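Local coordinates for hypothetical protein (Archaeoglobus fulgidus, PDB 2OGK) that is of unknown function but belongs to an archaeal family that resembles RNA-binding proteins, although a role in binding RNA seems unlikely, at residues I6-V11 and K122-T127. Residues are numbered along the deposited sequence; the frame is centred on the assembly and turned at random.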
loop_
_atom_site.group_PDB
_atom_site.type_symbol
_atom_site.label_atom_id
_atom_site.label_comp_id
_atom_site.label_asym_id
_atom_site.label_seq_id
_atom_site.Cartn_x
_atom_site.Cartn_y
_atom_site.Cartn_z
ATOM N N ILE D 6 -8.096 7.912 -14.147
ATOM C CA ILE D 6 -7.768 6.811 -13.253
ATOM C C ILE D 6 -7.225 5.685 -14.128
ATOM O O ILE D 6 -7.985 4.856 -14.613
ATOM C CB ILE D 6 -9.020 6.289 -12.514
ATOM C CG1 ILE D 6 -9.794 7.443 -11.888
ATOM C CG2 ILE D 6 -8.611 5.318 -11.436
ATOM C CD1 ILE D 6 -11.041 7.004 -11.156
ATOM N N GLU D 7 -5.916 5.659 -14.346
ATOM C CA GLU D 7 -5.311 4.621 -15.176
ATOM C C GLU D 7 -5.916 3.234 -14.891
ATOM O O GLU D 7 -6.265 2.507 -15.825
ATOM C CB GLU D 7 -3.809 4.587 -14.944
ATOM C CG GLU D 7 -3.026 4.004 -16.079
ATOM C CD GLU D 7 -1.567 3.769 -15.705
ATOM O OE1 GLU D 7 -0.921 4.694 -15.151
ATOM O OE2 GLU D 7 -1.065 2.652 -15.969
ATOM N N TRP D 8 -6.034 2.861 -13.615
ATOM C CA TRP D 8 -6.624 1.567 -13.234
ATOM C C TRP D 8 -7.238 1.547 -11.841
ATOM O O TRP D 8 -7.225 2.549 -11.127
ATOM C CB TRP D 8 -5.598 0.426 -13.321
ATOM C CG TRP D 8 -4.298 0.677 -12.627
ATOM C CD1 TRP D 8 -3.107 0.948 -13.219
ATOM C CD2 TRP D 8 -4.046 0.644 -11.215
ATOM N NE1 TRP D 8 -2.117 1.083 -12.274
ATOM C CE2 TRP D 8 -2.663 0.903 -11.032
ATOM C CE3 TRP D 8 -4.850 0.424 -10.083
ATOM C CZ2 TRP D 8 -2.063 0.946 -9.763
ATOM C CZ3 TRP D 8 -4.251 0.468 -8.819
ATOM C CH2 TRP D 8 -2.868 0.730 -8.677
ATOM N N VAL D 9 -7.768 0.384 -11.469
ATOM C CA VAL D 9 -8.396 0.170 -10.166
ATOM C C VAL D 9 -8.215 -1.267 -9.697
ATOM O O VAL D 9 -8.622 -2.206 -10.376
ATOM C CB VAL D 9 -9.921 0.465 -10.195
ATOM C CG1 VAL D 9 -10.590 -0.135 -8.958
ATOM C CG2 VAL D 9 -10.164 1.967 -10.244
ATOM N N ARG D 10 -7.617 -1.426 -8.524
ATOM C CA ARG D 10 -7.390 -2.748 -7.954
ATOM C C ARG D 10 -8.142 -2.943 -6.632
ATOM O O ARG D 10 -8.038 -2.136 -5.712
ATOM C CB ARG D 10 -5.885 -2.977 -7.785
ATOM C CG ARG D 10 -5.168 -2.933 -9.119
ATOM C CD ARG D 10 -3.666 -3.009 -8.984
ATOM N NE ARG D 10 -3.020 -2.758 -10.270
ATOM C CZ ARG D 10 -1.715 -2.548 -10.439
ATOM N NH1 ARG D 10 -0.889 -2.557 -9.396
ATOM N NH2 ARG D 10 -1.238 -2.319 -11.661
ATOM N N VAL D 11 -8.932 -4.014 -6.580
ATOM C CA VAL D 11 -9.733 -4.366 -5.404
ATOM C C VAL D 11 -9.278 -5.727 -4.893
ATOM O O VAL D 11 -9.423 -6.733 -5.580
ATOM C CB VAL D 11 -11.243 -4.446 -5.744
ATOM C CG1 VAL D 11 -12.010 -4.983 -4.561
ATOM C CG2 VAL D 11 -11.773 -3.068 -6.122
ATOM N N LYS D 122 -7.263 0.271 -4.419
ATOM C CA LYS D 122 -6.339 1.295 -4.903
ATOM C C LYS D 122 -6.881 1.815 -6.228
ATOM O O LYS D 122 -7.647 1.139 -6.910
ATOM C CB LYS D 122 -4.915 0.766 -5.155
ATOM C CG LYS D 122 -4.625 -0.651 -4.769
ATOM C CD LYS D 122 -4.463 -0.816 -3.278
ATOM C CE LYS D 122 -4.515 -2.304 -2.905
ATOM N NZ LYS D 122 -5.798 -3.022 -3.333
ATOM N N LEU D 123 -6.487 3.028 -6.582
ATOM C CA LEU D 123 -6.907 3.632 -7.835
ATOM C C LEU D 123 -5.764 4.501 -8.295
ATOM O O LEU D 123 -5.414 5.457 -7.604
ATOM C CB LEU D 123 -8.134 4.522 -7.644
ATOM C CG LEU D 123 -9.352 3.947 -6.942
ATOM C CD1 LEU D 123 -9.238 4.167 -5.434
ATOM C CD2 LEU D 123 -10.574 4.641 -7.473
ATOM N N ARG D 124 -5.161 4.187 -9.436
ATOM C CA ARG D 124 -4.079 5.046 -9.874
ATOM C C ARG D 124 -4.654 6.262 -10.582
ATOM O O ARG D 124 -5.514 6.148 -11.454
ATOM C CB ARG D 124 -3.099 4.330 -10.797
ATOM C CG ARG D 124 -1.750 5.015 -10.744
ATOM C CD ARG D 124 -0.763 4.554 -11.799
ATOM N NE ARG D 124 0.577 5.046 -11.478
ATOM C CZ ARG D 124 0.894 6.332 -11.307
ATOM N NH1 ARG D 124 -0.030 7.279 -11.438
ATOM N NH2 ARG D 124 2.132 6.675 -10.967
ATOM N N LEU D 125 -4.194 7.435 -10.173
ATOM C CA LEU D 125 -4.651 8.672 -10.771
ATOM C C LEU D 125 -3.453 9.203 -11.534
ATOM O O LEU D 125 -2.328 9.169 -11.029
ATOM C CB LEU D 125 -5.059 9.675 -9.696
ATOM C CG LEU D 125 -6.007 9.212 -8.591
ATOM C CD1 LEU D 125 -6.094 10.293 -7.543
ATOM C CD2 LEU D 125 -7.369 8.914 -9.150
ATOM N N VAL D 126 -3.691 9.680 -12.752
ATOM C CA VAL D 126 -2.612 10.209 -13.576
ATOM C C VAL D 126 -2.991 11.609 -14.057
ATOM O O VAL D 126 -4.145 11.863 -14.438
ATOM C CB VAL D 126 -2.332 9.265 -14.779
ATOM C CG1 VAL D 126 -2.126 7.838 -14.280
ATOM C CG2 VAL D 126 -3.486 9.305 -15.761
ATOM N N THR D 127 -2.024 12.519 -14.020
ATOM C CA THR D 127 -2.274 13.889 -14.437
ATOM C C THR D 127 -1.108 14.450 -15.253
ATOM O O THR D 127 -0.026 13.870 -15.272
ATOM C CB THR D 127 -2.527 14.834 -13.191
ATOM O OG1 THR D 127 -1.341 14.937 -12.387
ATOM C CG2 THR D 127 -3.663 14.314 -12.333
#
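Arg124 CB rests over one face of the Trp8 indole, 3.7 Å from the centroid of the five-membered ring, a CH-pi contact between adjacent antiparallel strands of a five-stranded sheet. Lys122 CB meets the same indole in its plane, 3.7 Å from CZ3. Against the opposite face lies the Arg10 guanidinium, its NE above the ring centre and drawn also to Glu57 on strand 50-58. Trp8 CG sits between its own N and carbonyl carbon (chi1 50°), the ring reaching across to Arg124. An alanine in place of Trp8 would probably open a gap between the Arg10 guanidinium and Arg124 CB and leave both without the flat surface that separates them.

The backbones pair through Arg10 N to Lys122 O (3.0 Å) and Lys122 N to Arg10 O (2.8 Å). Further along, Glu7 and Trp8 together face the single Arg124, a beta bulge that brings all three side chains to the same face. Glu7 and Arg124 run side by side, but OE1 is 4.0 Å from NE and well out of the guanidinium plane, a long charge pairing.

On the other face, Ile6, Val9 and Leu123 pack beneath helix 61-75, while Ile6 and Leu125 also touch helix 132-142. There Val9 CG2 lies 3.9 Å from Leu123 CD2, and Ile6 CG1 lies 3.9 Å from Leu125 CD2.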